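Local coordinates for glutathione peroxidase-like protein (Trypanosoma brucei, PDB 3DWV) that probably reduces hydroperoxides as a tryparedoxin-dependent peroxidase of the glutathione peroxidase family, at residues A68-K76 / F109-A117. The protein carries 1 engineered substitution. Residues are numbered along the deposited sequence; the frame is centred on the assembly and turned at random. Where two conformers were deposited one is given.
Sequences ATTLYNKYK and FKAEFPIMA. Unlike the reference sequence in segment 68-76: Thr-70 (reference Ala).
Phe-113 sets its CB over the centre of the Tyr-72 ring, a CH-pi contact with CB 3.7 Å from the ring centroid. In this thioredoxin-fold peroxidase the pair joins helix 64-75, packed beside the central sheet, to the loop that runs from helix 100-103 to helix 128-136. With CG between the backbone N and the carbonyl carbon (chi1 39°), the Phe-113 ring presents its edge to the Tyr-72 face, an edge-to-face pair with planes at 74°. Further along, CE2 of Phe-113 lies 3.8 Å from Ala-68 CB, and Val-82 of strand 81-86 touches both aromatic side chains. Thr-69 OG1 lies at the edge of the Phe-113 ring, near the ring plane, and is hydrogen-bonded to Tyr-65 O. On the outer side, Asn-73 ND2 donates a nearly straight bond (166°) to Glu-112 OE2, 3.1 Å away, reaching it from above the carboxylate plane. Asn-73 OD1 and Glu-112 OE1, both acceptors, approach to 3.1 Å; Lys-76 NZ, which donates a hydrogen bond to OD1 (3.0 Å) and forms a long salt bridge with OE1 (3.8 Å), probably offsets their repulsion. The same lysine lays CD 3.7 Å above the Tyr-72 face opposite Phe-113 CB, offset toward the rim.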
loop_
_atom_site.group_PDB
_atom_site.type_symbol
_atom_site.label_atom_id
_atom_site.label_comp_id
_atom_site.label_asym_id
_atom_site.label_seq_id
_atom_site.Cartn_x
_atom_site.Cartn_y
_atom_site.Cartn_z
ATOM N N ALA A 68 10.190 0.914 2.172
ATOM C CA ALA A 68 9.530 1.498 0.969
ATOM C C ALA A 68 10.446 2.524 0.316
ATOM O O ALA A 68 10.534 2.578 -0.906
ATOM C CB ALA A 68 8.214 2.186 1.301
ATOM N N THR A 69 11.123 3.379 1.079
ATOM C CA THR A 69 11.889 4.468 0.459
ATOM C C THR A 69 13.132 3.923 -0.228
ATOM O O THR A 69 13.506 4.322 -1.348
ATOM C CB THR A 69 12.260 5.483 1.549
ATOM O OG1 THR A 69 11.035 6.085 2.075
ATOM C CG2 THR A 69 13.147 6.584 1.002
ATOM N N THR A 70 13.786 3.004 0.497
ATOM C CA THR A 70 14.933 2.328 -0.087
ATOM C C THR A 70 14.598 1.668 -1.419
ATOM O O THR A 70 15.350 1.845 -2.385
ATOM C CB THR A 70 15.468 1.237 0.852
ATOM O OG1 THR A 70 15.902 1.897 2.065
ATOM C CG2 THR A 70 16.660 0.538 0.193
ATOM N N LEU A 71 13.477 0.919 -1.478
ATOM C CA LEU A 71 13.169 0.215 -2.732
ATOM C C LEU A 71 12.793 1.206 -3.816
ATOM O O LEU A 71 13.238 1.071 -4.973
ATOM C CB LEU A 71 12.015 -0.771 -2.563
ATOM C CG LEU A 71 12.298 -1.988 -1.680
ATOM C CD1 LEU A 71 11.025 -2.701 -1.230
ATOM C CD2 LEU A 71 13.218 -2.928 -2.429
ATOM N N TYR A 72 11.977 2.182 -3.485
ATOM C CA TYR A 72 11.633 3.247 -4.422
ATOM C C TYR A 72 12.849 3.884 -5.070
ATOM O O TYR A 72 12.986 3.999 -6.299
ATOM C CB TYR A 72 10.827 4.310 -3.649
ATOM C CG TYR A 72 10.370 5.422 -4.562
ATOM C CD1 TYR A 72 9.460 5.183 -5.588
ATOM C CD2 TYR A 72 10.875 6.699 -4.389
ATOM C CE1 TYR A 72 9.025 6.188 -6.438
ATOM C CE2 TYR A 72 10.442 7.719 -5.240
ATOM C CZ TYR A 72 9.541 7.459 -6.242
ATOM O OH TYR A 72 9.164 8.508 -7.046
ATOM N N ASN A 73 13.811 4.331 -4.244
ATOM C CA ASN A 73 14.968 5.054 -4.780
ATOM C C ASN A 73 15.907 4.119 -5.521
ATOM O O ASN A 73 16.534 4.502 -6.518
ATOM C CB ASN A 73 15.709 5.780 -3.645
ATOM C CG ASN A 73 14.962 7.008 -3.138
ATOM O OD1 ASN A 73 14.270 7.684 -3.923
ATOM N ND2 ASN A 73 15.125 7.265 -1.841
ATOM N N LYS A 74 16.025 2.878 -5.063
ATOM C CA LYS A 74 16.867 1.913 -5.742
ATOM C C LYS A 74 16.379 1.559 -7.134
ATOM O O LYS A 74 17.219 1.356 -8.019
ATOM C CB LYS A 74 16.886 0.633 -4.895
ATOM C CG LYS A 74 17.818 -0.409 -5.475
ATOM C CD LYS A 74 18.768 -0.933 -4.421
ATOM C CE LYS A 74 18.149 -2.107 -3.704
ATOM N NZ LYS A 74 19.205 -3.097 -3.274
ATOM N N TYR A 75 15.075 1.427 -7.339
ATOM C CA TYR A 75 14.524 0.786 -8.522
ATOM C C TYR A 75 13.631 1.689 -9.358
ATOM O O TYR A 75 13.238 1.257 -10.465
ATOM C CB TYR A 75 13.718 -0.484 -8.135
ATOM C CG TYR A 75 14.630 -1.553 -7.550
ATOM C CD1 TYR A 75 15.557 -2.208 -8.379
ATOM C CD2 TYR A 75 14.577 -1.921 -6.204
ATOM C CE1 TYR A 75 16.391 -3.193 -7.857
ATOM C CE2 TYR A 75 15.431 -2.910 -5.684
ATOM C CZ TYR A 75 16.337 -3.529 -6.526
ATOM O OH TYR A 75 17.178 -4.501 -6.018
ATOM N N LYS A 76 13.305 2.906 -8.873
ATOM C CA LYS A 76 12.474 3.742 -9.761
ATOM C C LYS A 76 13.127 3.967 -11.129
ATOM O O LYS A 76 12.461 4.231 -12.133
ATOM C CB LYS A 76 12.150 5.054 -9.051
ATOM C CG LYS A 76 13.385 5.834 -8.591
ATOM C CD LYS A 76 12.947 7.139 -7.916
ATOM C CE LYS A 76 14.169 7.971 -7.558
ATOM N NZ LYS A 76 13.759 8.986 -6.532
ATOM N N PHE A 109 2.056 12.509 7.209
ATOM C CA PHE A 109 2.929 11.662 6.442
ATOM C C PHE A 109 3.499 12.376 5.202
ATOM O O PHE A 109 2.700 13.023 4.504
ATOM C CB PHE A 109 2.152 10.421 5.975
ATOM C CG PHE A 109 3.121 9.454 5.301
ATOM C CD1 PHE A 109 4.164 8.885 6.047
ATOM C CD2 PHE A 109 3.021 9.158 3.956
ATOM C CE1 PHE A 109 5.061 8.020 5.453
ATOM C CE2 PHE A 109 3.903 8.238 3.390
ATOM C CZ PHE A 109 4.924 7.678 4.120
ATOM N N LYS A 110 4.811 12.200 5.048
ATOM C CA LYS A 110 5.578 12.724 3.918
ATOM C C LYS A 110 6.529 11.684 3.346
ATOM O O LYS A 110 7.174 10.929 4.080
ATOM C CB LYS A 110 6.450 13.934 4.319
ATOM C CG LYS A 110 5.687 15.177 4.756
ATOM C CD LYS A 110 6.556 16.353 5.124
ATOM C CE LYS A 110 7.746 16.189 6.016
ATOM N NZ LYS A 110 7.547 15.850 7.450
ATOM N N ALA A 111 6.672 11.692 2.024
ATOM C CA ALA A 111 7.544 10.746 1.344
ATOM C C ALA A 111 7.978 11.208 -0.053
ATOM O O ALA A 111 7.443 12.092 -0.725
ATOM C CB ALA A 111 6.827 9.410 1.236
ATOM N N GLU A 112 9.011 10.517 -0.582
ATOM C CA GLU A 112 9.514 10.811 -1.916
ATOM C C GLU A 112 8.635 10.228 -3.015
ATOM O O GLU A 112 8.693 10.655 -4.173
ATOM C CB GLU A 112 10.907 10.195 -1.969
ATOM C CG GLU A 112 12.004 11.109 -1.441
ATOM C CD GLU A 112 13.345 10.500 -1.859
ATOM O OE1 GLU A 112 13.674 10.572 -3.071
ATOM O OE2 GLU A 112 13.975 9.950 -0.943
ATOM N N PHE A 113 7.825 9.229 -2.640
ATOM C CA PHE A 113 6.968 8.509 -3.604
ATOM C C PHE A 113 5.560 9.076 -3.562
ATOM O O PHE A 113 5.267 9.800 -2.594
ATOM C CB PHE A 113 6.980 7.011 -3.311
ATOM C CG PHE A 113 6.981 6.590 -1.851
ATOM C CD1 PHE A 113 5.809 6.551 -1.128
ATOM C CD2 PHE A 113 8.108 6.239 -1.156
ATOM C CE1 PHE A 113 5.718 6.158 0.197
ATOM C CE2 PHE A 113 8.080 5.825 0.156
ATOM C CZ PHE A 113 6.882 5.807 0.889
ATOM N N PRO A 114 4.688 8.815 -4.531
ATOM C CA PRO A 114 3.312 9.327 -4.511
ATOM C C PRO A 114 2.439 8.837 -3.366
ATOM O O PRO A 114 2.400 7.657 -3.010
ATOM C CB PRO A 114 2.709 8.805 -5.828
ATOM C CG PRO A 114 3.929 8.740 -6.722
ATOM C CD PRO A 114 4.967 8.098 -5.798
ATOM N N ILE A 115 1.689 9.827 -2.847
ATOM C CA ILE A 115 0.719 9.537 -1.789
ATOM C C ILE A 115 -0.660 9.924 -2.315
ATOM O O ILE A 115 -0.872 10.993 -2.897
ATOM C CB ILE A 115 0.994 10.279 -0.477
ATOM C CG1 ILE A 115 2.426 10.082 0.022
ATOM C CG2 ILE A 115 -0.002 9.910 0.606
ATOM C CD1 ILE A 115 2.912 11.145 0.969
ATOM N N MET A 116 -1.576 9.006 -2.108
ATOM C CA MET A 116 -2.911 9.163 -2.682
ATOM C C MET A 116 -3.846 9.827 -1.677
ATOM O O MET A 116 -3.482 10.107 -0.522
ATOM C CB MET A 116 -3.420 7.809 -3.198
ATOM C CG MET A 116 -2.468 7.147 -4.208
ATOM S SD MET A 116 -2.400 7.992 -5.811
ATOM C CE MET A 116 -0.759 8.712 -5.785
ATOM N N ALA A 117 -5.083 10.112 -2.133
ATOM C CA ALA A 117 -6.067 10.600 -1.158
ATOM C C ALA A 117 -6.435 9.527 -0.132
ATOM O O ALA A 117 -6.360 8.328 -0.498
ATOM C CB ALA A 117 -7.359 11.008 -1.866
#